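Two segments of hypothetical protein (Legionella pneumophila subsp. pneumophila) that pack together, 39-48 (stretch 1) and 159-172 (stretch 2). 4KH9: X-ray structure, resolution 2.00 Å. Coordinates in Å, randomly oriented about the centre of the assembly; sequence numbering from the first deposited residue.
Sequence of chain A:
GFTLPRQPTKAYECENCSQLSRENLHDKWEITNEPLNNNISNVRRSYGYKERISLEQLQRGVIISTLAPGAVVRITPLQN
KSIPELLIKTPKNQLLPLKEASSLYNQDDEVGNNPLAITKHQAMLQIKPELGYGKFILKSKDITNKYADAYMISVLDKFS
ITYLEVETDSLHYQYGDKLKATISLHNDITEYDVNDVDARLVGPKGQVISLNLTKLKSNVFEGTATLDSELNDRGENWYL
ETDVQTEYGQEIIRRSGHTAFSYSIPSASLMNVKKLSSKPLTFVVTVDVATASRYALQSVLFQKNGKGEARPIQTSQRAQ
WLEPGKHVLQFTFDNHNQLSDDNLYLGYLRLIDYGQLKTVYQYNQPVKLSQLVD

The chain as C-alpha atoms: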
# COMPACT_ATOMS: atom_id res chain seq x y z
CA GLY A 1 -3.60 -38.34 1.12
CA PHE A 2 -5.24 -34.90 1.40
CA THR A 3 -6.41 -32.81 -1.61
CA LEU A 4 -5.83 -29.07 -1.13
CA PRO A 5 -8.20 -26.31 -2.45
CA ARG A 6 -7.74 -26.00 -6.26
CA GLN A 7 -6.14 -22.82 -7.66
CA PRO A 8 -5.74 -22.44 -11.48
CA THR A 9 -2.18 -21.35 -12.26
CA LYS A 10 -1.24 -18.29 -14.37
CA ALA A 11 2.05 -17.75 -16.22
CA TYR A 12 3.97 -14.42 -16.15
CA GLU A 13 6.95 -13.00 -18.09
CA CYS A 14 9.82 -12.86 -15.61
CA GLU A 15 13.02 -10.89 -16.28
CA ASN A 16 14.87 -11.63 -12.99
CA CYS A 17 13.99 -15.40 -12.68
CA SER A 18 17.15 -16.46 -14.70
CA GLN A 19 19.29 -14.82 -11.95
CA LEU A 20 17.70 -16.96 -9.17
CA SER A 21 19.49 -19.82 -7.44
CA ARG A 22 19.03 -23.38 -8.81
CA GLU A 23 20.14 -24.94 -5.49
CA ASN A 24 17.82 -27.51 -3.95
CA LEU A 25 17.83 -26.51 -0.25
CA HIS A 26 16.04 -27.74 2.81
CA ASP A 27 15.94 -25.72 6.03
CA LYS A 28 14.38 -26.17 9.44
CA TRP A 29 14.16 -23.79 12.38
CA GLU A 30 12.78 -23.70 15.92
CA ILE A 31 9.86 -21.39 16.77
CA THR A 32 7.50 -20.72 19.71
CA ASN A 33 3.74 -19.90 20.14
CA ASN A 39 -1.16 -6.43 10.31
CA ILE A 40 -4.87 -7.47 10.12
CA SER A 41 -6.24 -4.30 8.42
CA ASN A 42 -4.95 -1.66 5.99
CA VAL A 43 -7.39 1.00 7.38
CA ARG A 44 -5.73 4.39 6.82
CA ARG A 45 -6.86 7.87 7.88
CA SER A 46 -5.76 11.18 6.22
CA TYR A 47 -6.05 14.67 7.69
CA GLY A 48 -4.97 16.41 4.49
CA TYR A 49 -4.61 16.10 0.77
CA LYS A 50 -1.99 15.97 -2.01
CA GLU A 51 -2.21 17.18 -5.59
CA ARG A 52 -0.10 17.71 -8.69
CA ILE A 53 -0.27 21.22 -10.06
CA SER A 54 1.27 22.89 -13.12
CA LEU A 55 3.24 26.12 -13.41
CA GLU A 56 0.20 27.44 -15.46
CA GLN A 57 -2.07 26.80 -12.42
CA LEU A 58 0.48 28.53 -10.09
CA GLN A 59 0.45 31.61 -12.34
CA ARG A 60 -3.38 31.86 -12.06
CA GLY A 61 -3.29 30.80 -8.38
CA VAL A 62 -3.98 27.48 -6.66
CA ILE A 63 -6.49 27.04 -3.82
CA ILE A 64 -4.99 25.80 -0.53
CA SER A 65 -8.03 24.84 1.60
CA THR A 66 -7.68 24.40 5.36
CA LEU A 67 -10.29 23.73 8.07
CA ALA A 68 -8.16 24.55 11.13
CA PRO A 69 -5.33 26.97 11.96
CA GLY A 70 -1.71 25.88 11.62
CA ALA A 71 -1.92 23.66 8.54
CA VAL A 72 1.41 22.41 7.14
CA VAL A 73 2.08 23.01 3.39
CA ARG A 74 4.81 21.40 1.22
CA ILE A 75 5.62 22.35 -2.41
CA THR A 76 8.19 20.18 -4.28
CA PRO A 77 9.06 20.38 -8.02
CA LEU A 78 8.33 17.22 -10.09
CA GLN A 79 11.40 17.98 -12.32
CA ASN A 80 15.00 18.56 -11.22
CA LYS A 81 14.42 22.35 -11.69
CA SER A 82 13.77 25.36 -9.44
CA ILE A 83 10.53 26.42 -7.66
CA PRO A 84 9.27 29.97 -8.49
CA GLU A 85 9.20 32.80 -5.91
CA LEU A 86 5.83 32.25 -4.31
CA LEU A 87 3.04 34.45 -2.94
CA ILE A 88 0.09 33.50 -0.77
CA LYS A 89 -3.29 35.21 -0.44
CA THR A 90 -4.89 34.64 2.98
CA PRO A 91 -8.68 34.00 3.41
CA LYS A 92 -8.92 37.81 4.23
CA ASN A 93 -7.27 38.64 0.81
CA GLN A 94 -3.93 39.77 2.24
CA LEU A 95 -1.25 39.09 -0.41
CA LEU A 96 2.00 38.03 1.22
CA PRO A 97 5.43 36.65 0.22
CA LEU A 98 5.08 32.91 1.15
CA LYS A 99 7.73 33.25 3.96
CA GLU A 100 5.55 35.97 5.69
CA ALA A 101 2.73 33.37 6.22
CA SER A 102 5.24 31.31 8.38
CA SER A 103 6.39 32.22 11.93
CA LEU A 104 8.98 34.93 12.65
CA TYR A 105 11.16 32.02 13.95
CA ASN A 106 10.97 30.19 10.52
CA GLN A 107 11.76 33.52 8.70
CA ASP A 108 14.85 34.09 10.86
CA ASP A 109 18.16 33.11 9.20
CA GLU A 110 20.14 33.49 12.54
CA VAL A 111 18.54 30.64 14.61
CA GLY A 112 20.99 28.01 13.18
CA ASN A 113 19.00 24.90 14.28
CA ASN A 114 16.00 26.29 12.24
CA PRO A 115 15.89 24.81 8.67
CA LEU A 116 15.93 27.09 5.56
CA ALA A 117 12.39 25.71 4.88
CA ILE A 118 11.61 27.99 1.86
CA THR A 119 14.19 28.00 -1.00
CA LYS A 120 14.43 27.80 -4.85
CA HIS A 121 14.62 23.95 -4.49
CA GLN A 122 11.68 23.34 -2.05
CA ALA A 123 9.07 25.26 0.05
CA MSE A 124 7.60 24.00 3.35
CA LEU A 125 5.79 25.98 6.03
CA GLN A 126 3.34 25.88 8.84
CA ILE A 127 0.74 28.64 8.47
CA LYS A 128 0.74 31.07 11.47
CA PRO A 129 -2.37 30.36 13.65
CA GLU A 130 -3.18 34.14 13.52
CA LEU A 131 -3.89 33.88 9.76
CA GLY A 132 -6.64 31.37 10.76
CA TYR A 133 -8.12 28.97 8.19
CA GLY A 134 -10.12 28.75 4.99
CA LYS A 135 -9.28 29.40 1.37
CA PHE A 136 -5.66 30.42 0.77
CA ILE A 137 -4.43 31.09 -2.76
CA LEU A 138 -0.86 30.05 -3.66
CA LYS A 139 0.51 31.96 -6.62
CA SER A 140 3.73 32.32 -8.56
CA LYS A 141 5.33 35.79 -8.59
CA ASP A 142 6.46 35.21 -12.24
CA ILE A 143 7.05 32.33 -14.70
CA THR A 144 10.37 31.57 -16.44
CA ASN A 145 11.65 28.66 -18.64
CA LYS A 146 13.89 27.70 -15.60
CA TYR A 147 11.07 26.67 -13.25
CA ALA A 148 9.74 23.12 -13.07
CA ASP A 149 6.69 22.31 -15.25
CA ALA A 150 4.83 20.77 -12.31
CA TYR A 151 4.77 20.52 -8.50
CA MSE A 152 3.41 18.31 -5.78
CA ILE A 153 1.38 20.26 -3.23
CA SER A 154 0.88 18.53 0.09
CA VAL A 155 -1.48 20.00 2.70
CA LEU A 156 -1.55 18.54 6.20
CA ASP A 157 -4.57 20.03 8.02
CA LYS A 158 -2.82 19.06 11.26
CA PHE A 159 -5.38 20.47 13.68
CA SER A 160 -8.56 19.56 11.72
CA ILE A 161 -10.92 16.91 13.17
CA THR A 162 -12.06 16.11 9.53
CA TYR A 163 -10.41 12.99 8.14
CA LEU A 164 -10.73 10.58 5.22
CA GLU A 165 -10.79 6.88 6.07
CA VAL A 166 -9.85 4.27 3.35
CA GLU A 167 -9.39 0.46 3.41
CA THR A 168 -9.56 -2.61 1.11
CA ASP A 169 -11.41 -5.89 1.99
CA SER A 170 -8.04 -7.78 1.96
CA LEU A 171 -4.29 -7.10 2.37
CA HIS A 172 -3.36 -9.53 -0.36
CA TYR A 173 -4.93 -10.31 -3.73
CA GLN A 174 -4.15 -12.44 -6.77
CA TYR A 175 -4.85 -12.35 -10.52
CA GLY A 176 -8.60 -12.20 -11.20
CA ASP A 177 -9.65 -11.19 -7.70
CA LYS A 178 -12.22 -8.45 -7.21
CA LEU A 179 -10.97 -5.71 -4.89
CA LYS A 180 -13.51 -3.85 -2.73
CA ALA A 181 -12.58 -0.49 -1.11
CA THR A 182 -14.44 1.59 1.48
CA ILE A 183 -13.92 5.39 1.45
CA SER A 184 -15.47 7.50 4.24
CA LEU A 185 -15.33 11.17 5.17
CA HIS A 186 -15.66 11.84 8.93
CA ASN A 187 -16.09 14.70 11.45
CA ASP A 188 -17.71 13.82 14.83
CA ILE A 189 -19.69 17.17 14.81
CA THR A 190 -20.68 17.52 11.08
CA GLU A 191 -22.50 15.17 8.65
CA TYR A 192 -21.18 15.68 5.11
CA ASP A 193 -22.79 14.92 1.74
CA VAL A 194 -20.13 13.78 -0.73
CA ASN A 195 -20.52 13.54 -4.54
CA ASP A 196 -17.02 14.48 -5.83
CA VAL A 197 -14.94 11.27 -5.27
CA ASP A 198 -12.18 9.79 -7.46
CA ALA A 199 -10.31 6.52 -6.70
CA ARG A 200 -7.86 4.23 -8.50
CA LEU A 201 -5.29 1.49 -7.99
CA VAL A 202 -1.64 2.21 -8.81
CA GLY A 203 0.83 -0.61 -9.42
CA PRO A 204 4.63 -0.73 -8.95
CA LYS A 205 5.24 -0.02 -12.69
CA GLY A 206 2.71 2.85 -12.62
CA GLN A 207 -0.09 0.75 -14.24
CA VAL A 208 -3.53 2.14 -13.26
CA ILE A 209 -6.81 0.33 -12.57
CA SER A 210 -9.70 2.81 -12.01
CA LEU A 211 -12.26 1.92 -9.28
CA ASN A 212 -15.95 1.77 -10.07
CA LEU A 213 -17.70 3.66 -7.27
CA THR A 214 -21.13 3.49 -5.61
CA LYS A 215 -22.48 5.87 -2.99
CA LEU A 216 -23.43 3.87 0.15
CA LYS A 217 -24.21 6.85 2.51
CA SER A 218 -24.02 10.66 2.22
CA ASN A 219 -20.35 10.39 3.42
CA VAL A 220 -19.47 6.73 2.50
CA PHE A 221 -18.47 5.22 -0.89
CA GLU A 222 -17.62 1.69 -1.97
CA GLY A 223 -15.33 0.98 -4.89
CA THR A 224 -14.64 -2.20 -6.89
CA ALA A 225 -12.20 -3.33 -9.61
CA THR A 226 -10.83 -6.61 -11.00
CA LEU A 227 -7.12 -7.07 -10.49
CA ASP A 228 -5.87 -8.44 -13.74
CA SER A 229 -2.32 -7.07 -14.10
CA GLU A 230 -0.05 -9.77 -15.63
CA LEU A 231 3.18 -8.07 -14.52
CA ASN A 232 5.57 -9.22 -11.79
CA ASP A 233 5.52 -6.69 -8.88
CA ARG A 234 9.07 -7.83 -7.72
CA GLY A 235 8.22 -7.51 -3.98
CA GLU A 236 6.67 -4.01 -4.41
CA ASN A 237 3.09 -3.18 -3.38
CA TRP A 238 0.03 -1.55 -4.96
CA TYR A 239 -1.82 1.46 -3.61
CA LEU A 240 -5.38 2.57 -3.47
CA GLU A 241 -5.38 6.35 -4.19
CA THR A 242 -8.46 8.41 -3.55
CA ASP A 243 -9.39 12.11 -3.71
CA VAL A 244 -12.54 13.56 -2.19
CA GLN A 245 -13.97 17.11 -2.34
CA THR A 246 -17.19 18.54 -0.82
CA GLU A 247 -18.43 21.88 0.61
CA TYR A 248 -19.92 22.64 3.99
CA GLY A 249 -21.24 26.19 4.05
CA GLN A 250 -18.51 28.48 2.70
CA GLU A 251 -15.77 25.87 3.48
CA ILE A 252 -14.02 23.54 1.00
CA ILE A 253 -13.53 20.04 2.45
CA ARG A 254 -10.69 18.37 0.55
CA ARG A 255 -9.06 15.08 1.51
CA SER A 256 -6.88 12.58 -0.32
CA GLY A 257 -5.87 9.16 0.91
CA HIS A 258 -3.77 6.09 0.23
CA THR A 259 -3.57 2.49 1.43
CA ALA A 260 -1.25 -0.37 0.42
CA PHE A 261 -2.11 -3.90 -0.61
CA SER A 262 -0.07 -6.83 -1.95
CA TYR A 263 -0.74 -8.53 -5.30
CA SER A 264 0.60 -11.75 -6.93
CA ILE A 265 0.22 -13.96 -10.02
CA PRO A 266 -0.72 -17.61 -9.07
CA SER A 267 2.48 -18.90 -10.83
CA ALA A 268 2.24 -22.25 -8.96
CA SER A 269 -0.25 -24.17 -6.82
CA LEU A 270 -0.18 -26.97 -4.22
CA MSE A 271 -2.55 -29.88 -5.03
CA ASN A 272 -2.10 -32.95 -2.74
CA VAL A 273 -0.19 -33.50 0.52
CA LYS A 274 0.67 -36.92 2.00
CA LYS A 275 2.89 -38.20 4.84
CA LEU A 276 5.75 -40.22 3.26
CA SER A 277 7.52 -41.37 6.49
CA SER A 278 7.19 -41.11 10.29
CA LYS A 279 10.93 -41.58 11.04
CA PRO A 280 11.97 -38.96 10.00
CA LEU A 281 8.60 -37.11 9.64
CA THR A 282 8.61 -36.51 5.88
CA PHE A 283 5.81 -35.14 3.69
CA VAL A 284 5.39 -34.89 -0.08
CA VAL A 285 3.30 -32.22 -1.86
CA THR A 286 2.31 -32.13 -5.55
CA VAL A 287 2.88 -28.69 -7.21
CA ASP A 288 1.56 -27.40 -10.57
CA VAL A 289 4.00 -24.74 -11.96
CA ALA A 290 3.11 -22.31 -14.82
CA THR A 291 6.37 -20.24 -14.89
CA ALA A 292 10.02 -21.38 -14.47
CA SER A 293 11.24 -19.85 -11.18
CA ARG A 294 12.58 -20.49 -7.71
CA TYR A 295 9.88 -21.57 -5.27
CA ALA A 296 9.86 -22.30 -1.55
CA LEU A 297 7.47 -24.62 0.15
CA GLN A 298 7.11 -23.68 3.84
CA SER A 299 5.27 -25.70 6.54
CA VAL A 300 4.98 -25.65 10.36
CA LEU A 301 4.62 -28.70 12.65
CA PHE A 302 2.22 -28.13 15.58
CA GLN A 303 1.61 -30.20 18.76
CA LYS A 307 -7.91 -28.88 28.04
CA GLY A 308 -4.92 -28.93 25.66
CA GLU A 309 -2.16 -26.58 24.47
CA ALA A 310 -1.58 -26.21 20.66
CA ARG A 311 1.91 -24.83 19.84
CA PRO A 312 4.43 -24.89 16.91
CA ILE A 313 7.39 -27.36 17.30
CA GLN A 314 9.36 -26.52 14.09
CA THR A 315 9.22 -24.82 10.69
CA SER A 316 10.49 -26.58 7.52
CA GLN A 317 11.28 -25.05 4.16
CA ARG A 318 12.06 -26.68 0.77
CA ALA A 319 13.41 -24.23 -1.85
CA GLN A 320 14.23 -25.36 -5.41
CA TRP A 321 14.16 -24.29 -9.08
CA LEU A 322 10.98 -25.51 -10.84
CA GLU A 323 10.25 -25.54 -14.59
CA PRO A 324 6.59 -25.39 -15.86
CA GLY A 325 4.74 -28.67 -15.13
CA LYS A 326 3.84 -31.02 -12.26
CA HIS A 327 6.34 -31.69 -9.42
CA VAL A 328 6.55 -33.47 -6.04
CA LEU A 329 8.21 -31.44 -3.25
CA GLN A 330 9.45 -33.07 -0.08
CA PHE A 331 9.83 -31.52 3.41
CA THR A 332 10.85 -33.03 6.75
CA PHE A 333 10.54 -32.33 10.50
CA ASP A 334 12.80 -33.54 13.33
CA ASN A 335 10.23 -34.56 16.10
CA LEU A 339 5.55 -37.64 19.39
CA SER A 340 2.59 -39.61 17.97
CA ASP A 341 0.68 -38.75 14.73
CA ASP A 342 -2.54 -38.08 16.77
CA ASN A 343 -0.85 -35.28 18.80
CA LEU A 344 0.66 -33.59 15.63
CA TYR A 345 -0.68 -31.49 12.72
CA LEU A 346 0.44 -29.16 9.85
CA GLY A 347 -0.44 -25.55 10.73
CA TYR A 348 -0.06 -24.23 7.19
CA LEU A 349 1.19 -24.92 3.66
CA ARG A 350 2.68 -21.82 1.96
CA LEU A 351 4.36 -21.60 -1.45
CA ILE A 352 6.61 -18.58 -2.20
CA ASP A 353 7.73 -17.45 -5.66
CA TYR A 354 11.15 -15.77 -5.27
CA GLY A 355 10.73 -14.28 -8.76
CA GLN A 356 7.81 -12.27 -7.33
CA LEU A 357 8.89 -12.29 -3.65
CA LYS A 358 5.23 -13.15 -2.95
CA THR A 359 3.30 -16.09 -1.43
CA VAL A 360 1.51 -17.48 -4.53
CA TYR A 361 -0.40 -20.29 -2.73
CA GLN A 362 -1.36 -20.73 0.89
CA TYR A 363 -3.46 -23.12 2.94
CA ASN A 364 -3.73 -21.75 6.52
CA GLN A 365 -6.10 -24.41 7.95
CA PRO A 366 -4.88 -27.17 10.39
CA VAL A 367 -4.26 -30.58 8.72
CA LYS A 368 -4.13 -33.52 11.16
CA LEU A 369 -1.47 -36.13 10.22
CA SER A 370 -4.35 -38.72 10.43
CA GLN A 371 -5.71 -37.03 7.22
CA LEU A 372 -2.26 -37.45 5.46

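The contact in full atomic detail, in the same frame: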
# COMPACT_ATOMS: atom_id res chain seq x y z
N ASN A 39 -0.07 -7.29 10.78
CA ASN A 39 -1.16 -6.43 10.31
C ASN A 39 -2.40 -7.27 9.94
O ASN A 39 -2.29 -8.33 9.29
CB ASN A 39 -0.70 -5.59 9.11
N ILE A 40 -3.58 -6.81 10.39
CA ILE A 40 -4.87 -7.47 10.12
C ILE A 40 -5.69 -6.59 9.17
O ILE A 40 -6.50 -7.12 8.40
CB ILE A 40 -5.68 -7.83 11.42
CG1 ILE A 40 -6.09 -6.59 12.26
CG2 ILE A 40 -4.94 -8.87 12.28
CD1 ILE A 40 -7.58 -6.27 12.25
N SER A 41 -5.49 -5.26 9.22
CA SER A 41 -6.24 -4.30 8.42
C SER A 41 -5.34 -3.24 7.82
O SER A 41 -4.35 -2.88 8.44
CB SER A 41 -7.29 -3.63 9.30
OG SER A 41 -8.28 -2.99 8.51
N ASN A 42 -5.70 -2.72 6.64
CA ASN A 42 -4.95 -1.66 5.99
C ASN A 42 -5.76 -0.36 6.10
O ASN A 42 -5.60 0.53 5.25
CB ASN A 42 -4.57 -1.99 4.51
CG ASN A 42 -5.71 -2.20 3.54
OD1 ASN A 42 -6.89 -2.05 3.89
ND2 ASN A 42 -5.37 -2.55 2.28
N VAL A 43 -6.64 -0.25 7.12
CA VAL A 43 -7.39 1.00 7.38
C VAL A 43 -6.36 2.14 7.50
O VAL A 43 -5.34 1.98 8.16
CB VAL A 43 -8.33 0.92 8.63
CG1 VAL A 43 -8.96 2.28 8.97
CG2 VAL A 43 -9.42 -0.12 8.43
N ARG A 44 -6.60 3.24 6.82
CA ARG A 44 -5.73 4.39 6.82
C ARG A 44 -6.56 5.66 6.88
O ARG A 44 -7.50 5.81 6.10
CB ARG A 44 -4.81 4.38 5.57
CG ARG A 44 -3.56 3.53 5.71
CD ARG A 44 -2.58 4.14 6.70
NE ARG A 44 -1.44 3.27 6.97
CZ ARG A 44 -1.38 2.41 7.98
NH1 ARG A 44 -2.40 2.28 8.81
NH2 ARG A 44 -0.29 1.67 8.16
N ARG A 45 -6.22 6.57 7.81
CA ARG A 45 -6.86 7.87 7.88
C ARG A 45 -5.90 8.99 7.40
O ARG A 45 -4.70 8.92 7.63
CB ARG A 45 -7.37 8.15 9.28
CG ARG A 45 -8.56 7.25 9.65
CD ARG A 45 -9.10 7.53 11.06
NE ARG A 45 -8.28 6.98 12.12
CZ ARG A 45 -8.40 5.75 12.59
NH1 ARG A 45 -9.32 4.93 12.10
NH2 ARG A 45 -7.60 5.32 13.57
N SER A 46 -6.45 10.00 6.74
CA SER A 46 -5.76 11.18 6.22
C SER A 46 -6.43 12.43 6.74
O SER A 46 -7.66 12.53 6.72
CB SER A 46 -5.80 11.18 4.69
OG SER A 46 -5.39 12.44 4.14
N TYR A 47 -5.63 13.38 7.17
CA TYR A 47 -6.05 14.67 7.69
C TYR A 47 -5.56 15.77 6.74
O TYR A 47 -5.25 16.87 7.15
CB TYR A 47 -5.48 14.88 9.12
CG TYR A 47 -6.04 13.91 10.15
CD1 TYR A 47 -5.60 12.59 10.22
CD2 TYR A 47 -6.98 14.33 11.09
CE1 TYR A 47 -6.13 11.70 11.15
CE2 TYR A 47 -7.52 13.45 12.01
CZ TYR A 47 -7.08 12.14 12.06
OH TYR A 47 -7.61 11.28 12.98
N GLY A 48 -5.43 15.44 5.47
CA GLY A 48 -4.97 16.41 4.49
C GLY A 48 -5.18 15.89 3.10
O GLY A 48 -5.97 14.95 2.89
N PHE A 159 -4.54 20.32 12.51
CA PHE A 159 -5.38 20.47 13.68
C PHE A 159 -6.88 20.36 13.34
O PHE A 159 -7.73 20.65 14.19
CB PHE A 159 -5.04 21.80 14.39
CG PHE A 159 -3.63 21.77 14.91
CD1 PHE A 159 -3.30 21.01 16.05
CD2 PHE A 159 -2.62 22.52 14.30
CE1 PHE A 159 -2.00 21.00 16.53
CE2 PHE A 159 -1.32 22.49 14.79
CZ PHE A 159 -1.01 21.73 15.90
N SER A 160 -7.19 19.85 12.14
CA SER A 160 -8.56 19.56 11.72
C SER A 160 -9.05 18.24 12.31
O SER A 160 -8.25 17.31 12.46
CB SER A 160 -8.65 19.48 10.21
OG SER A 160 -9.98 19.17 9.84
N ILE A 161 -10.34 18.16 12.65
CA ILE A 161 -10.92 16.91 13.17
C ILE A 161 -11.61 16.17 11.98
O ILE A 161 -12.20 15.11 12.18
CB ILE A 161 -11.88 17.15 14.38
CG1 ILE A 161 -13.10 18.02 13.97
CG2 ILE A 161 -11.10 17.80 15.56
CD1 ILE A 161 -14.34 18.02 14.95
N THR A 162 -11.49 16.71 10.76
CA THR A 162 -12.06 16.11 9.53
C THR A 162 -11.01 15.22 8.89
O THR A 162 -9.90 15.68 8.57
CB THR A 162 -12.59 17.15 8.54
OG1 THR A 162 -13.65 17.87 9.14
CG2 THR A 162 -13.12 16.50 7.24
N TYR A 163 -11.34 13.92 8.74
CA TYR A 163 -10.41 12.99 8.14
C TYR A 163 -11.10 12.10 7.12
O TYR A 163 -12.32 11.94 7.14
CB TYR A 163 -9.71 12.12 9.20
CG TYR A 163 -10.66 11.31 10.05
CD1 TYR A 163 -11.06 10.03 9.65
CD2 TYR A 163 -11.12 11.79 11.28
CE1 TYR A 163 -11.89 9.25 10.45
CE2 TYR A 163 -11.97 11.02 12.08
CZ TYR A 163 -12.33 9.75 11.67
OH TYR A 163 -13.15 8.97 12.44
N LEU A 164 -10.29 11.54 6.23
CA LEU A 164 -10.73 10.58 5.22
C LEU A 164 -10.27 9.23 5.66
O LEU A 164 -9.08 9.07 5.96
CB LEU A 164 -10.16 10.93 3.84
CG LEU A 164 -10.58 10.02 2.68
CD1 LEU A 164 -12.05 10.23 2.33
CD2 LEU A 164 -9.71 10.22 1.48
N GLU A 165 -11.18 8.25 5.71
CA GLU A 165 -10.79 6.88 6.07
C GLU A 165 -10.93 5.96 4.83
O GLU A 165 -11.94 6.00 4.17
CB GLU A 165 -11.61 6.37 7.26
CG GLU A 165 -11.13 5.01 7.73
CD GLU A 165 -11.77 4.52 9.01
OE1 GLU A 165 -11.53 5.15 10.06
OE2 GLU A 165 -12.48 3.49 8.97
N VAL A 166 -9.87 5.18 4.50
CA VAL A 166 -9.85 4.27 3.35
C VAL A 166 -9.37 2.90 3.81
O VAL A 166 -8.56 2.81 4.75
CB VAL A 166 -8.99 4.79 2.18
CG1 VAL A 166 -9.47 6.15 1.69
CG2 VAL A 166 -7.50 4.83 2.53
N GLU A 167 -9.84 1.85 3.16
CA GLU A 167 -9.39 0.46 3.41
C GLU A 167 -9.83 -0.46 2.27
O GLU A 167 -10.79 -0.15 1.59
CB GLU A 167 -9.88 -0.10 4.76
CG GLU A 167 -11.38 -0.16 4.92
CD GLU A 167 -11.84 -0.91 6.16
OE1 GLU A 167 -11.53 -2.12 6.28
OE2 GLU A 167 -12.55 -0.29 6.99
N THR A 168 -9.15 -1.61 2.10
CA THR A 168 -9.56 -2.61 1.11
C THR A 168 -10.03 -3.86 1.90
O THR A 168 -9.73 -3.97 3.09
CB THR A 168 -8.47 -2.90 0.08
OG1 THR A 168 -7.32 -3.41 0.72
CG2 THR A 168 -8.09 -1.66 -0.73
N ASP A 169 -10.83 -4.73 1.28
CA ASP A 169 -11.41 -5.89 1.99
C ASP A 169 -10.35 -6.97 2.31
O ASP A 169 -10.64 -7.89 3.08
CB ASP A 169 -12.56 -6.52 1.18
CG ASP A 169 -12.26 -7.00 -0.24
OD1 ASP A 169 -11.34 -6.45 -0.87
OD2 ASP A 169 -13.04 -7.80 -0.76
N SER A 170 -9.15 -6.85 1.74
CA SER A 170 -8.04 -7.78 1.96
C SER A 170 -6.73 -7.04 1.84
O SER A 170 -6.69 -5.93 1.28
CB SER A 170 -8.11 -8.94 0.97
OG SER A 170 -7.00 -9.81 1.09
N LEU A 171 -5.66 -7.63 2.41
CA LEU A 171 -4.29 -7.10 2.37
C LEU A 171 -3.57 -7.63 1.18
O LEU A 171 -2.61 -7.02 0.71
CB LEU A 171 -3.51 -7.49 3.64
CG LEU A 171 -3.88 -6.84 4.97
CD1 LEU A 171 -3.09 -7.48 6.07
CD2 LEU A 171 -3.52 -5.40 4.98
N HIS A 172 -4.01 -8.82 0.72
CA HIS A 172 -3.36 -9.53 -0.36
C HIS A 172 -4.40 -10.03 -1.36
O HIS A 172 -5.43 -10.57 -0.97
CB HIS A 172 -2.53 -10.73 0.17
CG HIS A 172 -1.82 -10.49 1.46
ND1 HIS A 172 -0.58 -9.88 1.50
CD2 HIS A 172 -2.19 -10.82 2.72
CE1 HIS A 172 -0.25 -9.80 2.78
NE2 HIS A 172 -1.18 -10.38 3.56
O HOH W 1 -8.19 -4.06 5.64
O HOH W 2 -7.08 7.87 4.27

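Residues 44-46 pair antiparallel with part of the strand in stretch 2; the two stretches together bury 819 Å². Four backbone hydrogen bonds join the strands. Arg44 N donates to Val166 O and Val166 N to Arg44 O, both at 2.9 Å. Ser46 N to Leu164 O and Leu164 N to Ser46 O repeat the pattern, again at 2.9 Å. Arg45 and Glu165 form the non-hydrogen-bonded pair between them, where the CA atoms of Arg45 and Glu165 come within 4.4 Å. CA-H...O contacts supplement the ladder, as from Arg45 CA to Leu164 O at 3.2 Å. Water 2 donates to both Arg44 O and Leu164 O.

Beyond the ladder, Asn42 extends the pairing with its side-chain amide, which offers both an acceptor and a donor. Thr168 N donates to Asn42 OD1 at 2.9 Å, and Asn42 ND2 donates to Thr168 OG1 at 2.6 Å. Thr168 OG1 in turn donates to Ser170 O at 2.7 Å. Water 1 links Asn42 N to Thr168 O. Asn42 is buried, and these bonds engage both polar atoms of its side chain.

One salt bridge crosses the strands. Arg45 and Glu165 share a face of the sheet, and Arg45 NH1 donates to Glu165 OE1 at 3.0 Å. The carboxylate oxygen lies at the guanidinium edge, near its plane, where the N-H groups point.

Side chains also pack by van der Waals contact. At one end, Leu171 reaches Asn42, with Leu171 CD2 3.6 Å from Asn42 CB, and also touches the backbone of Asn39. At the other end, Tyr163 CB sits over a face of the Tyr47 ring, 3.8 Å from its centroid. The two tyrosine rings meet obliquely, their planes at 39°. Next to the ladder, the aliphatic Val43 packs on the acidic side chains, with Val43 CG1 3.6 Å from Glu165 CD and Val43 CG2 3.4 Å from Glu167 CD.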